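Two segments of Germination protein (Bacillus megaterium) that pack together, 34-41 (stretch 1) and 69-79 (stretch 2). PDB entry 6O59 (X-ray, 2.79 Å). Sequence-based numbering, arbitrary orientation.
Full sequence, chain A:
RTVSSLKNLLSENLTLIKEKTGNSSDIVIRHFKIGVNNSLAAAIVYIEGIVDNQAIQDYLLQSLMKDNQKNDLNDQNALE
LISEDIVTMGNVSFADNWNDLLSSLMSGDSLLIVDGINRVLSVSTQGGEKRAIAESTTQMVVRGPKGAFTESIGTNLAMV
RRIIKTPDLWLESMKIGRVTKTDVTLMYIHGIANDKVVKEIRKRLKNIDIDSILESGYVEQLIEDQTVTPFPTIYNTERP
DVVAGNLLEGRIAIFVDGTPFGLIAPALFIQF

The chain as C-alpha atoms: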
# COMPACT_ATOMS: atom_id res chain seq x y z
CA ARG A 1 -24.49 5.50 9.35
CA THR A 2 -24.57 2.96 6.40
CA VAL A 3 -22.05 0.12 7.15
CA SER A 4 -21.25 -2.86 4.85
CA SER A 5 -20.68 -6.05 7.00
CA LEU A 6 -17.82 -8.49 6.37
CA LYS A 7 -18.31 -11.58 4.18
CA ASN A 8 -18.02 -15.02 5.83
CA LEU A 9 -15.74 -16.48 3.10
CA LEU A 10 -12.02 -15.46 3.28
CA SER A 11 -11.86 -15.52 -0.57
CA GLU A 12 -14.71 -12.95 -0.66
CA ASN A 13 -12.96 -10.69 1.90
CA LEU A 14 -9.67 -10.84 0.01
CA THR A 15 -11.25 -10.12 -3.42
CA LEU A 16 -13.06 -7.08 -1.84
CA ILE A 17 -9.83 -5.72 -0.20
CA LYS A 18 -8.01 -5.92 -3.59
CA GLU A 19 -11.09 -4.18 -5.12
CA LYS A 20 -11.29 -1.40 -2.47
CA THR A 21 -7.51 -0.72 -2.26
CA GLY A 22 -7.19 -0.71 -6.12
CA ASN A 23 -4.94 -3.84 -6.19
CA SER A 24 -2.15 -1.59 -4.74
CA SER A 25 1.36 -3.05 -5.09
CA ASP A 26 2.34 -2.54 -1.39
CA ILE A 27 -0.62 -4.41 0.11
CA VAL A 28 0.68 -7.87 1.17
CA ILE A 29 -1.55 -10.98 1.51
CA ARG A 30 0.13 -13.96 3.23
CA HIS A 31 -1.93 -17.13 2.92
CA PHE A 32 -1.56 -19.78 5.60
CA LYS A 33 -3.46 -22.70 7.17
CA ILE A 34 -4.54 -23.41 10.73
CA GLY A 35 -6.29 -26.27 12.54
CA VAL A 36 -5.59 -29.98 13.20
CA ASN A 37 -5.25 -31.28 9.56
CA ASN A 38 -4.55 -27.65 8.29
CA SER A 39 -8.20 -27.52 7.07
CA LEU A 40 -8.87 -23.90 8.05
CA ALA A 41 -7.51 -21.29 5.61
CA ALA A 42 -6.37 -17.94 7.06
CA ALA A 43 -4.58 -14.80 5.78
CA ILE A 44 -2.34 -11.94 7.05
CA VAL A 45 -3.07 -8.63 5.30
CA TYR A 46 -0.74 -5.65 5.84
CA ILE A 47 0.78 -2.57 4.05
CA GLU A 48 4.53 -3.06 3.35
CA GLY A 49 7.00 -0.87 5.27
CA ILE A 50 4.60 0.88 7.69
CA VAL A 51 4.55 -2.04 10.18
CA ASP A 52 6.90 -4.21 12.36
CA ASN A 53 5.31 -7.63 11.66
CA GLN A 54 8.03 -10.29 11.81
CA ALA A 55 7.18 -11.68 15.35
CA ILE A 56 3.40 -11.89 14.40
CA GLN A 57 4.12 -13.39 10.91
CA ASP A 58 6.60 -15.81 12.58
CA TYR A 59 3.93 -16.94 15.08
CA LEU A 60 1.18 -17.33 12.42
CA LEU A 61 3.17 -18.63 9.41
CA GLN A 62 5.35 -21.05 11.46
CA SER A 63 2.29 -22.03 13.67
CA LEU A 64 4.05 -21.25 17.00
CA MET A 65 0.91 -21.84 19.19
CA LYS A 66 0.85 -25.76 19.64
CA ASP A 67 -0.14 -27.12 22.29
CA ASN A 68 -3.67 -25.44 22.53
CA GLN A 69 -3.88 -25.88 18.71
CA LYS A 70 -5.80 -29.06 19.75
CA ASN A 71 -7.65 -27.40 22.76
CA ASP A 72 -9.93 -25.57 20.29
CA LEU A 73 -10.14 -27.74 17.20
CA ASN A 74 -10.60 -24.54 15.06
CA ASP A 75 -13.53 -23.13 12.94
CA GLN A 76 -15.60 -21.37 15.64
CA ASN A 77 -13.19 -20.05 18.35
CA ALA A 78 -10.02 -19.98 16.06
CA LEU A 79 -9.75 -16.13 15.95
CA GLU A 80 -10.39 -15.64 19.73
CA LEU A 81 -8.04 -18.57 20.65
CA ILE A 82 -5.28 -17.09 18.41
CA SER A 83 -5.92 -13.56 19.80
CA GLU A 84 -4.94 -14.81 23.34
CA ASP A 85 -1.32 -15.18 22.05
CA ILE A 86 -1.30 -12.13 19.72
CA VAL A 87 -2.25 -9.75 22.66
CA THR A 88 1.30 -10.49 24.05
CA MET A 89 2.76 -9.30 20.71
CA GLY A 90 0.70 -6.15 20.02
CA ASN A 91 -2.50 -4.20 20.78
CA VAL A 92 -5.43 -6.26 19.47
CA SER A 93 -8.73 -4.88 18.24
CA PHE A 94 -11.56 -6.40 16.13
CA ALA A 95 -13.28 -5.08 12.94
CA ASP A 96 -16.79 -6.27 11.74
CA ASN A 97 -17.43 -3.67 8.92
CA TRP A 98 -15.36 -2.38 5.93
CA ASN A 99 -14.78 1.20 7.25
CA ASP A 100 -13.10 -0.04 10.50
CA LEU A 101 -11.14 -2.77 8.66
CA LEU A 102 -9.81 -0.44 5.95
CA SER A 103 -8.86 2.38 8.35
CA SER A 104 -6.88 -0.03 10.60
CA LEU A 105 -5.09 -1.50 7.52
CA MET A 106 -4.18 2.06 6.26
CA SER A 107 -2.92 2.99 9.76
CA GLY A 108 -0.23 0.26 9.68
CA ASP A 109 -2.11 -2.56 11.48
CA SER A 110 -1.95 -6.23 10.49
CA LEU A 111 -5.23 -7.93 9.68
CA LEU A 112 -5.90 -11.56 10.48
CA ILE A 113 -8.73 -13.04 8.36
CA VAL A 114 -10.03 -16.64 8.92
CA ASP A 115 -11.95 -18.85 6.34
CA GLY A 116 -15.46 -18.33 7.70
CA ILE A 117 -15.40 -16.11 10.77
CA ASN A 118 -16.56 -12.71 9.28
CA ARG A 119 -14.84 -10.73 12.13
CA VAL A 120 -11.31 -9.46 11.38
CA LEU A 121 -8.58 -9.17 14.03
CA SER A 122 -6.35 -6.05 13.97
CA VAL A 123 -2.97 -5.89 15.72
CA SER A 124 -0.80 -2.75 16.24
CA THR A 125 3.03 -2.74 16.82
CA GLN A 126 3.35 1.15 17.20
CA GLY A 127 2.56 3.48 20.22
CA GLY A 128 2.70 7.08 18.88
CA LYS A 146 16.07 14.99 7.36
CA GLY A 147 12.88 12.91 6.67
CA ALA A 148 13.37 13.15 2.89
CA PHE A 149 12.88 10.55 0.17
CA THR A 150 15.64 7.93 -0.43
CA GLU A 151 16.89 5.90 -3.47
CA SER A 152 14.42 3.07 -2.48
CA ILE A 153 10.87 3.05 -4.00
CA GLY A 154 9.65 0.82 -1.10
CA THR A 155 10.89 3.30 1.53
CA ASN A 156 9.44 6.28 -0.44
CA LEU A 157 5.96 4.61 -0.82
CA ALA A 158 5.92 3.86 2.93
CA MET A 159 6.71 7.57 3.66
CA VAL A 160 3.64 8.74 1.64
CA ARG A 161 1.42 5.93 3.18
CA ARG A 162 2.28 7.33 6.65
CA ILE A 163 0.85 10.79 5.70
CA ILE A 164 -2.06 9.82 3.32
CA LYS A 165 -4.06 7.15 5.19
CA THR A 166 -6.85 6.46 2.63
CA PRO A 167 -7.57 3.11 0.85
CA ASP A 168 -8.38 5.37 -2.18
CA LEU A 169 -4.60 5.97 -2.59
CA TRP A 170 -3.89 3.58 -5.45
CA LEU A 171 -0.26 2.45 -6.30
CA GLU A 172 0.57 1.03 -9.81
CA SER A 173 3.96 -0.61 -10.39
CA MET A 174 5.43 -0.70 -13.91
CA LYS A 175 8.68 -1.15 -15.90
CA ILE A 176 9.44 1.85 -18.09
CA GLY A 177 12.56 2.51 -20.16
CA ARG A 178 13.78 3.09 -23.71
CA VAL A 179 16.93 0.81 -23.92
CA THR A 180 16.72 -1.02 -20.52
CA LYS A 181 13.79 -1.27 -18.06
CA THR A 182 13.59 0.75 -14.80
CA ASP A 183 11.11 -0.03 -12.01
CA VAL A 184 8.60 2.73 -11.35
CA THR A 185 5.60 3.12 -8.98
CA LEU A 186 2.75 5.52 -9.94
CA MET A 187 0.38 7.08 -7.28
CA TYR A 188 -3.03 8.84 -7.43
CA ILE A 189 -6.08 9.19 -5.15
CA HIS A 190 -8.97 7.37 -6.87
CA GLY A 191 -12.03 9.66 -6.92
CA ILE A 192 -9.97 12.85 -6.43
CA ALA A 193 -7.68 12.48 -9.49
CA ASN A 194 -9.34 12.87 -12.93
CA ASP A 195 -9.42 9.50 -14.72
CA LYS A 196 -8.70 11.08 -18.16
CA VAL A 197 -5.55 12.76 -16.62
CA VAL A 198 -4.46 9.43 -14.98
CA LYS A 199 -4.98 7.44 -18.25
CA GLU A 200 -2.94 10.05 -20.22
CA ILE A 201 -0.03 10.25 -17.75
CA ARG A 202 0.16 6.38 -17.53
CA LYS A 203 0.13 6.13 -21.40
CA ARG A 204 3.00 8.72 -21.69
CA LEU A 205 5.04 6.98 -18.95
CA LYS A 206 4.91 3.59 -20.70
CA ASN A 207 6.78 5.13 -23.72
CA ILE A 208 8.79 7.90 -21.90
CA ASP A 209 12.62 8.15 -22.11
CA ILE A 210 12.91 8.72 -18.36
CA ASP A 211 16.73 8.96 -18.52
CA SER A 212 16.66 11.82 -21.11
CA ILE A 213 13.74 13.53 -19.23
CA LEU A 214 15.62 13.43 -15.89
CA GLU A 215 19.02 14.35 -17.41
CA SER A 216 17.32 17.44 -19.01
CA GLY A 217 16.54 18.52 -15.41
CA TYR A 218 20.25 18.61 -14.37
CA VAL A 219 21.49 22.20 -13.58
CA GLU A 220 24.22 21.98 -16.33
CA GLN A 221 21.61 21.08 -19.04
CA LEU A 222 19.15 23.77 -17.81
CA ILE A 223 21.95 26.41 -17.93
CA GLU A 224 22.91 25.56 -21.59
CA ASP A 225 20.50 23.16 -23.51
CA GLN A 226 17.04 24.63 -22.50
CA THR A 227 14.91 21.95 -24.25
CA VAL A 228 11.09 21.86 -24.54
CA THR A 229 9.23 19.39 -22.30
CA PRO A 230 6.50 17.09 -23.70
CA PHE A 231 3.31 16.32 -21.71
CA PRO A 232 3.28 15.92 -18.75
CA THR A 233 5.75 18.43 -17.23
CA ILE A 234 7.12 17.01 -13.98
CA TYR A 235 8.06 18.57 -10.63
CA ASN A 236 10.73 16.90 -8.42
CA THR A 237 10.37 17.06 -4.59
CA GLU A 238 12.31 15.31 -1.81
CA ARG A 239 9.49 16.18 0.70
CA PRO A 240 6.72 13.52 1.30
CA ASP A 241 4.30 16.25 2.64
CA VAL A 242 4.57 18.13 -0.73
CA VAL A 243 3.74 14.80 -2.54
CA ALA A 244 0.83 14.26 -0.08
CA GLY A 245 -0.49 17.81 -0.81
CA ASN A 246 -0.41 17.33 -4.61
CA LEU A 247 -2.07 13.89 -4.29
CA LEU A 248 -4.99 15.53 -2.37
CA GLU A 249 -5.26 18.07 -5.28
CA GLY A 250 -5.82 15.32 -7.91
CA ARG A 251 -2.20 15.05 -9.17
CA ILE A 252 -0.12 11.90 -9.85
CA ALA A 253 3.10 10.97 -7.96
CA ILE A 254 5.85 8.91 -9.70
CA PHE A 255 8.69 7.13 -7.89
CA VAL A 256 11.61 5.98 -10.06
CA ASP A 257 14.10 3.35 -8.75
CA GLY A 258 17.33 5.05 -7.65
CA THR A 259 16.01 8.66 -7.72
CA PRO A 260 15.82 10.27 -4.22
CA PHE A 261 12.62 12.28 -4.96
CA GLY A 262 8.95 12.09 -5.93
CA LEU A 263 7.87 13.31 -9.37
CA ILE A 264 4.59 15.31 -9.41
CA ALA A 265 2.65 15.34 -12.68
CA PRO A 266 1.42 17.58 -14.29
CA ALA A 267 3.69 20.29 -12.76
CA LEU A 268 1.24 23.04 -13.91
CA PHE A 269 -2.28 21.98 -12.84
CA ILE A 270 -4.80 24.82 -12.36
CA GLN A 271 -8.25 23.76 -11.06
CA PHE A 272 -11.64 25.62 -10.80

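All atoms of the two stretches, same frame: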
# COMPACT_ATOMS: atom_id res chain seq x y z
N ILE A 34 -4.45 -23.15 9.30
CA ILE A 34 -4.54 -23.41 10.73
C ILE A 34 -5.49 -24.61 10.96
O ILE A 34 -6.16 -25.09 10.04
CB ILE A 34 -4.94 -22.09 11.46
CG1 ILE A 34 -4.18 -21.94 12.80
CG2 ILE A 34 -6.45 -21.88 11.61
CD1 ILE A 34 -2.75 -21.13 12.68
N GLY A 35 -5.48 -25.13 12.18
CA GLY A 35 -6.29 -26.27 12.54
C GLY A 35 -5.48 -27.55 12.63
O GLY A 35 -4.27 -27.54 12.36
N VAL A 36 -6.16 -28.65 13.02
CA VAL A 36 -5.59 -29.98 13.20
C VAL A 36 -4.92 -30.47 11.89
O VAL A 36 -3.68 -30.52 11.82
CB VAL A 36 -6.64 -31.00 13.74
CG1 VAL A 36 -6.00 -32.36 14.03
CG2 VAL A 36 -7.35 -30.46 14.98
N ASN A 37 -5.73 -30.79 10.86
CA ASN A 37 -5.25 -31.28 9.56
C ASN A 37 -5.03 -30.13 8.54
O ASN A 37 -5.05 -30.37 7.33
CB ASN A 37 -6.23 -32.32 9.00
CG ASN A 37 -6.40 -33.55 9.86
OD1 ASN A 37 -5.58 -33.87 10.73
ND2 ASN A 37 -7.49 -34.28 9.63
N ASN A 38 -4.76 -28.89 9.05
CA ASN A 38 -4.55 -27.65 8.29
C ASN A 38 -5.71 -27.42 7.30
O ASN A 38 -5.51 -27.10 6.13
CB ASN A 38 -3.18 -27.65 7.59
CG ASN A 38 -2.03 -27.67 8.57
OD1 ASN A 38 -1.66 -26.64 9.15
ND2 ASN A 38 -1.47 -28.84 8.79
N SER A 39 -6.94 -27.62 7.81
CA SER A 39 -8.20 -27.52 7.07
C SER A 39 -8.69 -26.07 6.98
O SER A 39 -9.36 -25.72 6.01
CB SER A 39 -9.28 -28.36 7.76
OG SER A 39 -9.59 -27.86 9.05
N LEU A 40 -8.38 -25.26 8.00
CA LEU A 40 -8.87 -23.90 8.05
C LEU A 40 -7.89 -22.91 7.42
O LEU A 40 -6.80 -22.71 7.93
CB LEU A 40 -9.18 -23.52 9.50
CG LEU A 40 -10.19 -22.41 9.73
CD1 LEU A 40 -11.55 -22.76 9.17
CD2 LEU A 40 -10.31 -22.14 11.20
N ALA A 41 -8.31 -22.29 6.30
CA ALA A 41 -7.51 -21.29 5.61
C ALA A 41 -7.60 -19.97 6.34
O ALA A 41 -8.67 -19.60 6.83
CB ALA A 41 -8.00 -21.13 4.18
N GLN A 69 -3.51 -25.77 20.12
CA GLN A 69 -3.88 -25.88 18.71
C GLN A 69 -4.93 -27.00 18.59
O GLN A 69 -5.74 -27.02 17.66
CB GLN A 69 -2.61 -26.19 17.90
CG GLN A 69 -2.58 -25.62 16.49
CD GLN A 69 -1.16 -25.56 15.95
OE1 GLN A 69 -0.40 -24.63 16.23
NE2 GLN A 69 -0.77 -26.55 15.16
N LYS A 70 -4.91 -27.91 19.58
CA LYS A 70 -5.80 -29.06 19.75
C LYS A 70 -6.94 -28.69 20.71
O LYS A 70 -8.07 -29.16 20.50
CB LYS A 70 -4.99 -30.28 20.25
CG LYS A 70 -5.77 -31.46 20.88
CD LYS A 70 -6.69 -32.23 19.91
CE LYS A 70 -5.99 -33.33 19.15
NZ LYS A 70 -5.35 -32.82 17.91
N ASN A 71 -6.66 -27.85 21.75
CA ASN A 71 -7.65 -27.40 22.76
C ASN A 71 -8.93 -26.94 22.06
O ASN A 71 -10.00 -27.51 22.33
CB ASN A 71 -7.07 -26.30 23.65
CG ASN A 71 -7.89 -26.04 24.89
OD1 ASN A 71 -7.82 -26.78 25.87
ND2 ASN A 71 -8.68 -24.97 24.86
N ASP A 72 -8.82 -25.97 21.14
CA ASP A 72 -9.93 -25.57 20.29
C ASP A 72 -9.59 -26.06 18.91
O ASP A 72 -8.67 -25.55 18.26
CB ASP A 72 -10.23 -24.06 20.32
CG ASP A 72 -11.25 -23.60 19.28
OD1 ASP A 72 -10.87 -22.83 18.37
OD2 ASP A 72 -12.43 -24.01 19.38
N LEU A 73 -10.31 -27.10 18.49
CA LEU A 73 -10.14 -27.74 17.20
C LEU A 73 -10.81 -26.86 16.10
O LEU A 73 -11.73 -27.29 15.40
CB LEU A 73 -10.64 -29.21 17.19
CG LEU A 73 -11.96 -29.56 17.91
CD1 LEU A 73 -12.73 -30.59 17.12
CD2 LEU A 73 -11.70 -30.06 19.32
N ASN A 74 -10.31 -25.61 16.01
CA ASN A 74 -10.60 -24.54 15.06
C ASN A 74 -12.10 -24.27 14.77
O ASN A 74 -12.99 -24.60 15.56
CB ASN A 74 -9.83 -24.80 13.72
CG ASN A 74 -10.25 -26.02 12.90
OD1 ASN A 74 -11.19 -25.97 12.09
ND2 ASN A 74 -9.54 -27.13 13.05
N ASP A 75 -12.32 -23.55 13.65
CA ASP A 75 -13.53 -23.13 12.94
C ASP A 75 -14.37 -22.08 13.65
O ASP A 75 -14.73 -21.10 13.01
CB ASP A 75 -14.42 -24.32 12.54
CG ASP A 75 -14.54 -24.49 11.04
OD1 ASP A 75 -14.08 -25.53 10.52
OD2 ASP A 75 -15.08 -23.57 10.37
N GLN A 76 -14.71 -22.29 14.93
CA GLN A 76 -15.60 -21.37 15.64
C GLN A 76 -14.85 -20.40 16.56
O GLN A 76 -15.11 -19.20 16.47
CB GLN A 76 -16.70 -22.11 16.44
CG GLN A 76 -16.81 -23.64 16.22
CD GLN A 76 -17.31 -24.09 14.85
OE1 GLN A 76 -17.82 -23.31 14.04
NE2 GLN A 76 -17.16 -25.38 14.58
N ASN A 77 -13.94 -20.90 17.41
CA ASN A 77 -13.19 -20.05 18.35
C ASN A 77 -11.76 -19.70 17.86
O ASN A 77 -11.05 -18.97 18.57
CB ASN A 77 -13.13 -20.72 19.73
N ALA A 78 -11.36 -20.16 16.65
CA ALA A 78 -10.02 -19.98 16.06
C ALA A 78 -9.45 -18.57 16.26
O ALA A 78 -8.35 -18.45 16.80
CB ALA A 78 -10.04 -20.32 14.58
N LEU A 79 -10.19 -17.52 15.87
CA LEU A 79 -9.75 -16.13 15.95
C LEU A 79 -9.53 -15.68 17.40
O LEU A 79 -8.49 -15.07 17.69
CB LEU A 79 -10.77 -15.22 15.26
CG LEU A 79 -10.32 -13.82 14.86
CD1 LEU A 79 -9.32 -13.88 13.73
CD2 LEU A 79 -11.51 -12.98 14.45

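Stretch 1 is a tight hairpin-like turn, and stretch 2 is an irregular segment that lies against one side of it before entering a helix at Ala78. The turn is closed by two backbone hydrogen bonds between the same pair of residues: Ile34 N donates to Leu40 O at 2.8 Å, and Leu40 N donates to Ile34 O at 3.0 Å. No hydrogen bond crosses between the stretches, so the contact, which buries 423 Å² summed over both sides, rests on van der Waals packing. The backbones come nearest at Gly35 and Asn74, whose CA atoms are 5.3 Å apart.

Ile34 has no atom within 4.5 Å of stretch 2; its CA-to-CB bond points sideways, and its CG2 stays 4.9 Å from Ala78 CB. The close approach begins at Gly35, whose CA packs against the end of the Asn74 side chain, 3.4 Å from Asn74 ND2 as modelled; the orientation of that amide is uncertain. A CB on Gly35 would fall 2.7 Å from the same Asn74 ND2 position, a clash. The backbone angles (phi 103°, psi 178°) independently call for glycine, since a CB would also be jammed against the carbonyl O of Ile34.

Val36, with chi1 in the t well, is exposed in the structure but gives 67 Å² to stretch 2. Its CG2 is 4.2 Å from Leu73 CB, a loose apolar contact, for the end of the Leu73 side chain leads away. Val36 CG1 lies 4.0 Å from Lys70 NZ: the lysine leaves its backbone sideways, but its end comes nearer, bringing NZ to the valine methyl with no hydrogen bond to stretch 1.

Asn37 and Asn38 carry the chain around the turn with their CA-to-CB bonds pointing away, and neither loses surface to stretch 2. Asn38 has positive phi and psi (53°, 45°), a left-handed conformation that asparagine tolerates well. The CA-to-CB bond of Ser39 then points toward stretch 2, yet no hydrogen bond joins the two.

Leu40 has the largest covered area in stretch 1, 71 Å². Its CA-to-CB bond points toward stretch 2, and its rotamer is chi1 t, chi2 p. Leu40 CD2 reaches Asp75 N at 3.5 Å, Asn74 CB at 3.7 Å and Ala78 CB at 3.8 Å. The Ala78 contact is apolar and joins the leucine to the start of the helix, while Leu40 CD1 lies 3.8 Å from Asp75 OD2, a contact and not a polar bond. The receiving backbone is folded locally, with Asn74 N bonded to Asp72 O at 2.8 Å.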